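Local coordinates for protein prophenoloxidase b (Marsupenaeus japonicus, PDB 3WKY) that is the precursor of a phenoloxidase that, once activated, probably oxidises phenols at a type 3 dicopper centre, and is carried in shrimp hemolymph, at residues E340-G345 against G354-L359; P452-S457 against T472-S477; N589-V594 against T644-V649. One frame throughout, in Å; residues are numbered along the deposited sequence.

Interaction 1: E340-G345 against G354-L359. With CUO (Cu2-o2 cluster), chain J.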
loop_
_atom_site.group_PDB
_atom_site.type_symbol
_atom_site.label_atom_id
_atom_site.label_comp_id
_atom_site.label_asym_id
_atom_site.label_seq_id
_atom_site.Cartn_x
_atom_site.Cartn_y
_atom_site.Cartn_z
ATOM N N GLU A 340 -18.427 32.341 -9.640
ATOM C CA GLU A 340 -17.362 33.019 -10.387
ATOM C C GLU A 340 -15.982 32.604 -9.877
ATOM O O GLU A 340 -15.018 32.557 -10.642
ATOM C CB GLU A 340 -17.500 34.545 -10.303
ATOM C CG GLU A 340 -18.788 35.126 -10.950
ATOM C CD GLU A 340 -18.729 35.181 -12.478
ATOM O OE1 GLU A 340 -17.821 34.568 -13.088
ATOM O OE2 GLU A 340 -19.596 35.847 -13.083
ATOM N N ALA A 341 -15.881 32.314 -8.582
ATOM C CA ALA A 341 -14.590 31.921 -8.009
ATOM C C ALA A 341 -14.238 30.478 -8.373
ATOM O O ALA A 341 -13.057 30.133 -8.556
ATOM C CB ALA A 341 -14.607 32.097 -6.490
ATOM N N LEU A 342 -15.260 29.637 -8.473
ATOM C CA LEU A 342 -15.052 28.200 -8.688
ATOM C C LEU A 342 -14.854 27.811 -10.148
ATOM O O LEU A 342 -14.088 26.888 -10.446
ATOM C CB LEU A 342 -16.216 27.405 -8.077
ATOM C CG LEU A 342 -16.229 25.874 -8.136
ATOM C CD1 LEU A 342 -14.921 25.297 -7.568
ATOM C CD2 LEU A 342 -17.455 25.317 -7.370
ATOM N N GLU A 343 -15.537 28.494 -11.072
ATOM C CA GLU A 343 -15.499 28.058 -12.477
ATOM C C GLU A 343 -14.092 27.928 -13.111
ATOM O O GLU A 343 -13.790 26.871 -13.667
ATOM C CB GLU A 343 -16.503 28.824 -13.387
ATOM C CG GLU A 343 -16.590 28.189 -14.786
ATOM C CD GLU A 343 -17.693 28.775 -15.684
ATOM O OE1 GLU A 343 -18.401 29.708 -15.237
ATOM O OE2 GLU A 343 -17.839 28.298 -16.843
ATOM N N ALA A 344 -13.220 28.942 -13.047
ATOM C CA ALA A 344 -13.499 30.284 -12.529
ATOM C C ALA A 344 -13.786 31.240 -13.686
ATOM O O ALA A 344 -13.340 31.018 -14.819
ATOM C CB ALA A 344 -12.317 30.796 -11.718
ATOM N N GLY A 345 -14.526 32.309 -13.392
ATOM C CA GLY A 345 -14.768 33.361 -14.366
ATOM C C GLY A 345 -14.278 34.671 -13.785
ATOM O O GLY A 345 -13.084 34.878 -13.629
ATOM N N GLY A 354 -8.074 30.491 -7.413
ATOM C CA GLY A 354 -7.625 29.736 -8.576
ATOM C C GLY A 354 -8.625 29.553 -9.704
ATOM O O GLY A 354 -9.405 30.458 -10.040
ATOM N N ASN A 355 -8.598 28.363 -10.296
ATOM C CA ASN A 355 -9.350 28.060 -11.505
ATOM C C ASN A 355 -9.697 26.573 -11.456
ATOM O O ASN A 355 -9.373 25.816 -12.381
ATOM C CB ASN A 355 -8.479 28.383 -12.735
ATOM C CG ASN A 355 -9.253 28.300 -14.056
ATOM O OD1 ASN A 355 -10.474 28.423 -14.076
ATOM N ND2 ASN A 355 -8.529 28.088 -15.167
ATOM N N ILE A 356 -10.353 26.161 -10.371
ATOM C CA ILE A 356 -10.513 24.739 -10.061
ATOM C C ILE A 356 -11.284 23.962 -11.109
ATOM O O ILE A 356 -10.818 22.946 -11.614
ATOM C CB ILE A 356 -11.208 24.529 -8.700
ATOM C CG1 ILE A 356 -10.302 25.007 -7.560
ATOM C CG2 ILE A 356 -11.580 23.046 -8.509
ATOM C CD1 ILE A 356 -11.091 25.266 -6.246
ATOM N N HIS A 357 -12.487 24.415 -11.431
ATOM C CA HIS A 357 -13.330 23.611 -12.296
ATOM C C HIS A 357 -12.776 23.474 -13.721
ATOM O O HIS A 357 -12.773 22.366 -14.288
ATOM C CB HIS A 357 -14.768 24.138 -12.322
ATOM C CG HIS A 357 -15.473 23.822 -13.594
ATOM N ND1 HIS A 357 -15.436 24.664 -14.686
ATOM C CD2 HIS A 357 -16.197 22.737 -13.975
ATOM C CE1 HIS A 357 -16.110 24.118 -15.683
ATOM N NE2 HIS A 357 -16.589 22.962 -15.273
ATOM N N ASN A 358 -12.305 24.578 -14.306
ATOM C CA ASN A 358 -11.773 24.518 -15.673
ATOM C C ASN A 358 -10.538 23.627 -15.749
ATOM O O ASN A 358 -10.409 22.788 -16.655
ATOM C CB ASN A 358 -11.430 25.918 -16.215
ATOM C CG ASN A 358 -12.674 26.746 -16.516
ATOM O OD1 ASN A 358 -13.748 26.196 -16.753
ATOM N ND2 ASN A 358 -12.532 28.070 -16.504
ATOM N N LEU A 359 -9.615 23.822 -14.814
ATOM C CA LEU A 359 -8.376 23.049 -14.865
ATOM C C LEU A 359 -8.656 21.575 -14.615
ATOM O O LEU A 359 -8.003 20.707 -15.196
ATOM C CB LEU A 359 -7.322 23.593 -13.906
ATOM C CG LEU A 359 -6.510 24.728 -14.544
ATOM C CD1 LEU A 359 -5.749 25.519 -13.488
ATOM C CD2 LEU A 359 -5.539 24.165 -15.590
HETATM CU CU1 CUO J . -20.227 22.657 -18.376
HETATM CU CU2 CUO J . -17.468 21.391 -16.439
HETATM O O1 CUO J . -18.441 22.764 -17.487
HETATM O O2 CUO J . -18.359 21.400 -18.430
HETATM O O HOH W 1 -11.373 27.993 -8.429
HETATM O O HOH W 2 -10.989 31.912 -8.369
HETATM O O HOH W 3 -16.217 26.514 -17.965
#

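Interaction 2: P452-S457 against T472-S477. With NAG (2-acetamido-2-deoxy-beta-D-glucopyranose), chain C.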
loop_
_atom_site.group_PDB
_atom_site.type_symbol
_atom_site.label_atom_id
_atom_site.label_comp_id
_atom_site.label_asym_id
_atom_site.label_seq_id
_atom_site.Cartn_x
_atom_site.Cartn_y
_atom_site.Cartn_z
ATOM N N PRO A 452 -36.012 6.689 -33.593
ATOM C CA PRO A 452 -34.921 7.087 -34.493
ATOM C C PRO A 452 -35.033 8.548 -34.919
ATOM O O PRO A 452 -36.141 9.080 -34.989
ATOM C CB PRO A 452 -35.125 6.175 -35.706
ATOM C CG PRO A 452 -36.586 5.856 -35.692
ATOM C CD PRO A 452 -36.944 5.743 -34.235
ATOM N N LYS A 453 -33.895 9.195 -35.159
ATOM C CA LYS A 453 -33.860 10.518 -35.773
ATOM C C LYS A 453 -32.743 10.518 -36.810
ATOM O O LYS A 453 -31.736 9.823 -36.646
ATOM C CB LYS A 453 -33.601 11.620 -34.745
ATOM C CG LYS A 453 -34.704 11.819 -33.704
ATOM C CD LYS A 453 -34.372 13.011 -32.811
ATOM C CE LYS A 453 -35.230 13.046 -31.546
ATOM N NZ LYS A 453 -36.668 13.223 -31.848
ATOM N N THR A 454 -32.922 11.308 -37.865
ATOM C CA THR A 454 -31.981 11.331 -38.983
ATOM C C THR A 454 -31.618 12.770 -39.311
ATOM O O THR A 454 -32.476 13.649 -39.256
ATOM C CB THR A 454 -32.611 10.665 -40.224
ATOM O OG1 THR A 454 -32.997 9.324 -39.898
ATOM C CG2 THR A 454 -31.630 10.630 -41.381
ATOM N N PHE A 455 -30.349 13.023 -39.628
ATOM C CA PHE A 455 -29.955 14.347 -40.105
ATOM C C PHE A 455 -29.010 14.276 -41.303
ATOM O O PHE A 455 -28.384 13.244 -41.560
ATOM C CB PHE A 455 -29.344 15.199 -38.984
ATOM C CG PHE A 455 -28.010 14.708 -38.494
ATOM C CD1 PHE A 455 -27.938 13.727 -37.517
ATOM C CD2 PHE A 455 -26.829 15.240 -38.999
ATOM C CE1 PHE A 455 -26.710 13.272 -37.059
ATOM C CE2 PHE A 455 -25.596 14.788 -38.547
ATOM C CZ PHE A 455 -25.543 13.800 -37.571
ATOM N N ASN A 456 -28.925 15.392 -42.023
ATOM C CA ASN A 456 -28.079 15.525 -43.208
ATOM C C ASN A 456 -26.670 15.976 -42.795
ATOM O O ASN A 456 -26.472 17.117 -42.370
ATOM C CB ASN A 456 -28.729 16.539 -44.167
ATOM C CG ASN A 456 -28.011 16.658 -45.509
ATOM O OD1 ASN A 456 -26.862 16.231 -45.665
ATOM N ND2 ASN A 456 -28.701 17.257 -46.493
ATOM N N SER A 457 -25.690 15.089 -42.924
ATOM C CA SER A 457 -24.336 15.405 -42.471
ATOM C C SER A 457 -23.500 16.126 -43.521
ATOM O O SER A 457 -22.392 16.576 -43.234
ATOM C CB SER A 457 -23.604 14.140 -42.012
ATOM O OG SER A 457 -23.359 13.250 -43.089
ATOM N N THR A 472 -25.264 12.948 -50.819
ATOM C CA THR A 472 -25.725 13.361 -49.495
ATOM C C THR A 472 -25.675 12.162 -48.559
ATOM O O THR A 472 -26.167 11.085 -48.903
ATOM C CB THR A 472 -27.174 13.891 -49.537
ATOM O OG1 THR A 472 -27.216 15.125 -50.264
ATOM C CG2 THR A 472 -27.710 14.127 -48.121
ATOM N N VAL A 473 -25.087 12.350 -47.382
ATOM C CA VAL A 473 -25.011 11.269 -46.413
ATOM C C VAL A 473 -25.905 11.600 -45.235
ATOM O O VAL A 473 -25.683 12.588 -44.527
ATOM C CB VAL A 473 -23.570 11.033 -45.929
ATOM C CG1 VAL A 473 -23.547 9.983 -44.829
ATOM C CG2 VAL A 473 -22.690 10.597 -47.095
ATOM N N HIS A 474 -26.935 10.784 -45.051
ATOM C CA HIS A 474 -27.826 10.930 -43.912
ATOM C C HIS A 474 -27.316 10.031 -42.795
ATOM O O HIS A 474 -26.818 8.929 -43.056
ATOM C CB HIS A 474 -29.255 10.540 -44.294
ATOM C CG HIS A 474 -29.861 11.424 -45.340
ATOM N ND1 HIS A 474 -30.290 12.706 -45.071
ATOM C CD2 HIS A 474 -30.114 11.210 -46.654
ATOM C CE1 HIS A 474 -30.777 13.247 -46.175
ATOM N NE2 HIS A 474 -30.682 12.359 -47.149
ATOM N N ILE A 475 -27.427 10.506 -41.555
ATOM C CA ILE A 475 -27.004 9.712 -40.406
ATOM C C ILE A 475 -28.178 9.512 -39.464
ATOM O O ILE A 475 -28.793 10.480 -39.007
ATOM C CB ILE A 475 -25.831 10.362 -39.656
ATOM C CG1 ILE A 475 -24.615 10.471 -40.582
ATOM C CG2 ILE A 475 -25.485 9.547 -38.400
ATOM C CD1 ILE A 475 -23.444 11.238 -39.991
ATOM N N LYS A 476 -28.473 8.249 -39.175
ATOM C CA LYS A 476 -29.647 7.891 -38.398
ATOM C C LYS A 476 -29.230 7.205 -37.106
ATOM O O LYS A 476 -28.300 6.402 -37.094
ATOM C CB LYS A 476 -30.538 6.966 -39.225
ATOM C CG LYS A 476 -31.689 6.330 -38.457
ATOM C CD LYS A 476 -32.557 5.488 -39.386
ATOM C CE LYS A 476 -33.379 4.490 -38.597
ATOM N NZ LYS A 476 -34.436 3.867 -39.437
ATOM N N SER A 477 -29.901 7.537 -36.011
ATOM C CA SER A 477 -29.601 6.906 -34.733
ATOM C C SER A 477 -30.792 7.043 -33.801
ATOM O O SER A 477 -31.743 7.774 -34.094
ATOM C CB SER A 477 -28.350 7.519 -34.098
ATOM O OG SER A 477 -28.510 8.916 -33.903
HETATM C C1 NAG C . -27.836 17.854 -47.498
HETATM C C2 NAG C . -28.785 18.257 -48.631
HETATM C C3 NAG C . -28.022 18.967 -49.734
HETATM C C4 NAG C . -27.252 20.166 -49.192
HETATM C C5 NAG C . -26.532 19.913 -47.862
HETATM C C6 NAG C . -26.496 21.233 -47.094
HETATM C C7 NAG C . -30.739 16.840 -49.107
HETATM C C8 NAG C . -31.184 15.502 -49.619
HETATM N N2 NAG C . -29.434 17.093 -49.204
HETATM O O3 NAG C . -28.941 19.388 -50.721
HETATM O O4 NAG C . -26.291 20.548 -50.154
HETATM O O5 NAG C . -27.160 18.985 -46.991
HETATM O O6 NAG C . -25.221 21.823 -47.138
HETATM O O7 NAG C . -31.550 17.630 -48.627
HETATM O O HOH W 4 -29.117 10.982 -36.167
#

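Interaction 3: N589-V594 against T644-V649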
loop_
_atom_site.group_PDB
_atom_site.type_symbol
_atom_site.label_atom_id
_atom_site.label_comp_id
_atom_site.label_asym_id
_atom_site.label_seq_id
_atom_site.Cartn_x
_atom_site.Cartn_y
_atom_site.Cartn_z
ATOM N N ASN A 589 -41.934 6.614 -9.435
ATOM C CA ASN A 589 -42.672 7.708 -8.810
ATOM C C ASN A 589 -41.833 8.957 -8.547
ATOM O O ASN A 589 -40.739 8.871 -7.993
ATOM C CB ASN A 589 -43.315 7.226 -7.508
ATOM C CG ASN A 589 -44.165 5.989 -7.711
ATOM O OD1 ASN A 589 -43.956 4.962 -7.063
ATOM N ND2 ASN A 589 -45.122 6.075 -8.620
ATOM N N PHE A 590 -42.363 10.117 -8.939
ATOM C CA PHE A 590 -41.684 11.401 -8.768
ATOM C C PHE A 590 -42.545 12.412 -8.031
ATOM O O PHE A 590 -43.767 12.471 -8.231
ATOM C CB PHE A 590 -41.315 12.012 -10.124
ATOM C CG PHE A 590 -40.226 11.282 -10.857
ATOM C CD1 PHE A 590 -40.498 10.105 -11.540
ATOM C CD2 PHE A 590 -38.936 11.805 -10.907
ATOM C CE1 PHE A 590 -39.500 9.435 -12.233
ATOM C CE2 PHE A 590 -37.921 11.140 -11.600
ATOM C CZ PHE A 590 -38.210 9.948 -12.265
ATOM N N HIS A 591 -41.901 13.223 -7.191
ATOM C CA HIS A 591 -42.548 14.402 -6.636
ATOM C C HIS A 591 -42.674 15.456 -7.729
ATOM O O HIS A 591 -41.756 15.640 -8.526
ATOM C CB HIS A 591 -41.710 15.011 -5.513
ATOM C CG HIS A 591 -41.602 14.163 -4.284
ATOM N ND1 HIS A 591 -42.701 13.761 -3.553
ATOM C CD2 HIS A 591 -40.517 13.687 -3.626
ATOM C CE1 HIS A 591 -42.298 13.050 -2.514
ATOM N NE2 HIS A 591 -40.977 12.993 -2.533
ATOM N N PHE A 592 -43.795 16.178 -7.727
ATOM C CA PHE A 592 -44.052 17.262 -8.675
ATOM C C PHE A 592 -44.452 18.440 -7.785
ATOM O O PHE A 592 -45.617 18.591 -7.400
ATOM C CB PHE A 592 -45.185 16.821 -9.612
ATOM C CG PHE A 592 -45.417 17.706 -10.819
ATOM C CD1 PHE A 592 -46.320 18.771 -10.754
ATOM C CD2 PHE A 592 -44.836 17.404 -12.047
ATOM C CE1 PHE A 592 -46.578 19.564 -11.878
ATOM C CE2 PHE A 592 -45.090 18.186 -13.173
ATOM C CZ PHE A 592 -45.969 19.267 -13.085
ATOM N N PHE A 593 -43.466 19.247 -7.412
ATOM C CA PHE A 593 -43.654 20.343 -6.459
ATOM C C PHE A 593 -44.141 21.584 -7.196
ATOM O O PHE A 593 -43.583 21.947 -8.237
ATOM C CB PHE A 593 -42.311 20.642 -5.764
ATOM C CG PHE A 593 -42.280 21.939 -4.954
ATOM C CD1 PHE A 593 -42.019 23.170 -5.569
ATOM C CD2 PHE A 593 -42.430 21.910 -3.580
ATOM C CE1 PHE A 593 -41.959 24.345 -4.830
ATOM C CE2 PHE A 593 -42.373 23.082 -2.824
ATOM C CZ PHE A 593 -42.130 24.303 -3.452
ATOM N N VAL A 594 -45.167 22.242 -6.654
ATOM C CA VAL A 594 -45.727 23.445 -7.274
ATOM C C VAL A 594 -45.810 24.573 -6.251
ATOM O O VAL A 594 -46.394 24.398 -5.178
ATOM C CB VAL A 594 -47.161 23.182 -7.817
ATOM C CG1 VAL A 594 -47.738 24.452 -8.468
ATOM C CG2 VAL A 594 -47.163 22.012 -8.788
ATOM N N THR A 644 -39.444 16.609 6.078
ATOM C CA THR A 644 -39.879 16.044 4.802
ATOM C C THR A 644 -40.414 17.121 3.867
ATOM O O THR A 644 -40.768 18.219 4.315
ATOM C CB THR A 644 -40.948 14.956 5.003
ATOM O OG1 THR A 644 -42.135 15.538 5.568
ATOM C CG2 THR A 644 -40.433 13.860 5.933
ATOM N N ILE A 645 -40.453 16.819 2.570
ATOM C CA ILE A 645 -40.997 17.767 1.606
ATOM C C ILE A 645 -42.496 17.902 1.869
ATOM O O ILE A 645 -43.047 18.982 1.716
ATOM C CB ILE A 645 -40.688 17.380 0.131
ATOM C CG1 ILE A 645 -41.122 18.490 -0.833
ATOM C CG2 ILE A 645 -41.292 16.024 -0.238
ATOM C CD1 ILE A 645 -40.384 19.814 -0.598
ATOM N N GLU A 646 -43.127 16.816 2.310
ATOM C CA GLU A 646 -44.541 16.852 2.712
ATOM C C GLU A 646 -44.796 17.864 3.839
ATOM O O GLU A 646 -45.703 18.708 3.737
ATOM C CB GLU A 646 -45.011 15.451 3.124
ATOM C CG GLU A 646 -45.074 14.440 1.971
ATOM C CD GLU A 646 -43.749 13.720 1.681
ATOM O OE1 GLU A 646 -42.679 14.132 2.186
ATOM O OE2 GLU A 646 -43.782 12.722 0.928
ATOM N N ASP A 647 -44.009 17.780 4.912
ATOM C CA ASP A 647 -44.138 18.714 6.033
ATOM C C ASP A 647 -43.874 20.145 5.594
ATOM O O ASP A 647 -44.541 21.078 6.041
ATOM C CB ASP A 647 -43.180 18.358 7.178
ATOM C CG ASP A 647 -43.614 17.129 7.956
ATOM O OD1 ASP A 647 -44.730 16.614 7.715
ATOM O OD2 ASP A 647 -42.832 16.684 8.823
ATOM N N PHE A 648 -42.882 20.319 4.728
ATOM C CA PHE A 648 -42.529 21.643 4.220
ATOM C C PHE A 648 -43.696 22.284 3.477
ATOM O O PHE A 648 -44.056 23.428 3.734
ATOM C CB PHE A 648 -41.323 21.512 3.283
ATOM C CG PHE A 648 -40.853 22.815 2.686
ATOM C CD1 PHE A 648 -40.142 23.725 3.451
ATOM C CD2 PHE A 648 -41.087 23.103 1.346
ATOM C CE1 PHE A 648 -39.693 24.931 2.907
ATOM C CE2 PHE A 648 -40.637 24.303 0.787
ATOM C CZ PHE A 648 -39.938 25.216 1.573
ATOM N N VAL A 649 -44.293 21.536 2.559
ATOM C CA VAL A 649 -45.350 22.051 1.693
ATOM C C VAL A 649 -46.630 22.313 2.496
ATOM O O VAL A 649 -47.394 23.244 2.211
ATOM C CB VAL A 649 -45.605 21.046 0.540
ATOM C CG1 VAL A 649 -46.936 21.269 -0.124
ATOM C CG2 VAL A 649 -44.465 21.108 -0.490
#

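Interaction 1: E340-G345 against G354-L359
His-357 turns its ring edge to the backbone carbonyl of Glu-343, and its ND1 donates to that O at 2.9 Å. The oxygen lies in the ring plane, 1° out of it, and the N-H arrives on a lone pair of the carbonyl. CG stands roughly anti to the backbone N (chi1 152°). At the ring's other nitrogen, NE2 binds a copper of the Cu2-O2 cluster at 2.1 Å, the same ion held by His-361 and His-397. The Glu-343 side chain runs alongside the ring, its CG 3.7 Å from ND1. Its carboxylate forms a salt bridge with Arg-218 through OE1, while OE2 shares a water with Asn-358 OD1. A cis peptide links Glu-343 to Ala-344, whose N points almost straight at Asn-355 OD1 (3.0 Å, 179°). On the apolar side Leu-342 CD1 rests 4.0 Å from Ile-356 CB, with Ile-400 and Val-403 of helix 391-409 also against that leucine. The ND1 donor bond probably fixes the ring's rotation, with NE2 turned to copper; the buried carbonyl is likely to make the imidazole a somewhat stronger donor to the metal.

Interaction 2: P452-S457 against T472-S477
Phe-455 and Ile-475 lie side by side on one face of an antiparallel strand pair, joined by two backbone bonds, Phe-455 N to Ile-475 O and Ile-475 N to Phe-455 O, the second 2.9 Å long. Chi1 of 68° sets the phenylalanine CG between its own N and carbonyl carbon, and CE1 and CZ lie over Ile-475 CB, which sits against one ring face. Ile-475 can be followed outward. Its CB meets CE1 of that ring at 4.0 Å; CG2 turns to the same ring atom; CG1 passes Ser-457 OG; and the tip, CD1, presses on Ser-457 CB at 3.5 Å. The pair belongs to a mixed sheet in which strands 445-456 and 472-481 of the hemocyanin Ig-like domain are extended at the edge by 165-169, from the copper-containing part of the chain. Beside that CD1 contact, Val-473 O takes two donors, Ser-457 N and Ser-457 OG, the hydroxyl coming from above the carbonyl plane at 2.8 Å. On the other face Thr-454 CG2 touches His-474 CB, and His-474 NE2 is bonded to Glu-165. Asn-456 here carries an N-linked glycan: its ND2 is covalently joined to C1 of the first sugar, and Ser-458 N holds its OD1. In the conformer modelled for Thr-472, the sugar's N2 donates to Thr-472 OG1 at 3.1 Å.

Interaction 3: N589-V594 against T644-V649
Phe-593 meets the edge of Phe-648 in the packed part of this contact, its CE2 4.2 Å from Phe-648 CE2, and the two side chains cross at about a right angle. The phenylalanine CG of the strand stands anti to the backbone N (chi1 168°). Ile-645 CD1 adds a neighbour at Phe-593 CD2, and in the conformer modelled for Val-649 its CG2 touches the same ring. The setting is the hemocyanin Ig-like domain, where helix 645-650 packs on strand 588-598; the axes of segments 589-594 and 645-649 approach to 11.0 Å, 19° from parallel. His-591 and Ile-645, both buried, continue the close packing. Ile-645 CG2 sits over one face of the His-591 ring, displaced toward the NE2/CE1 rim, a CH-pi contact 4.0 Å from the centroid, and Trp-527 touches both side chains. An alanine in place of His-591 would probably leave Ile-645 CG2 without its ring face and open a gap between strand and helix. The loose side is toward solvent, at the partly exposed Glu-646. Its chain bends at chi2, turning CD back; OE2 alone touches the strand, 3.8 Å from His-591 CE1, with the carboxylate turned 86° from the ring plane.

Interactions 1 and 3 are buried, while interaction 2 is only partly so and carries a sugar at one end. Interaction 1 belongs to the copper-containing domain and joins the segments around two helices largely through polar bonds to backbone carbonyls, with waters and a metal ligand among them. Interactions 2 and 3 both draw on the same mixed sheet, at places whose centres are 42 Å apart. In interaction 2 two of its strands pair through a regular backbone ladder; in interaction 3 a strand meets a helix through side chains, nearly all apolar or aromatic. The centres of interactions 1 and 2 lie on opposite sides of the chain's centre.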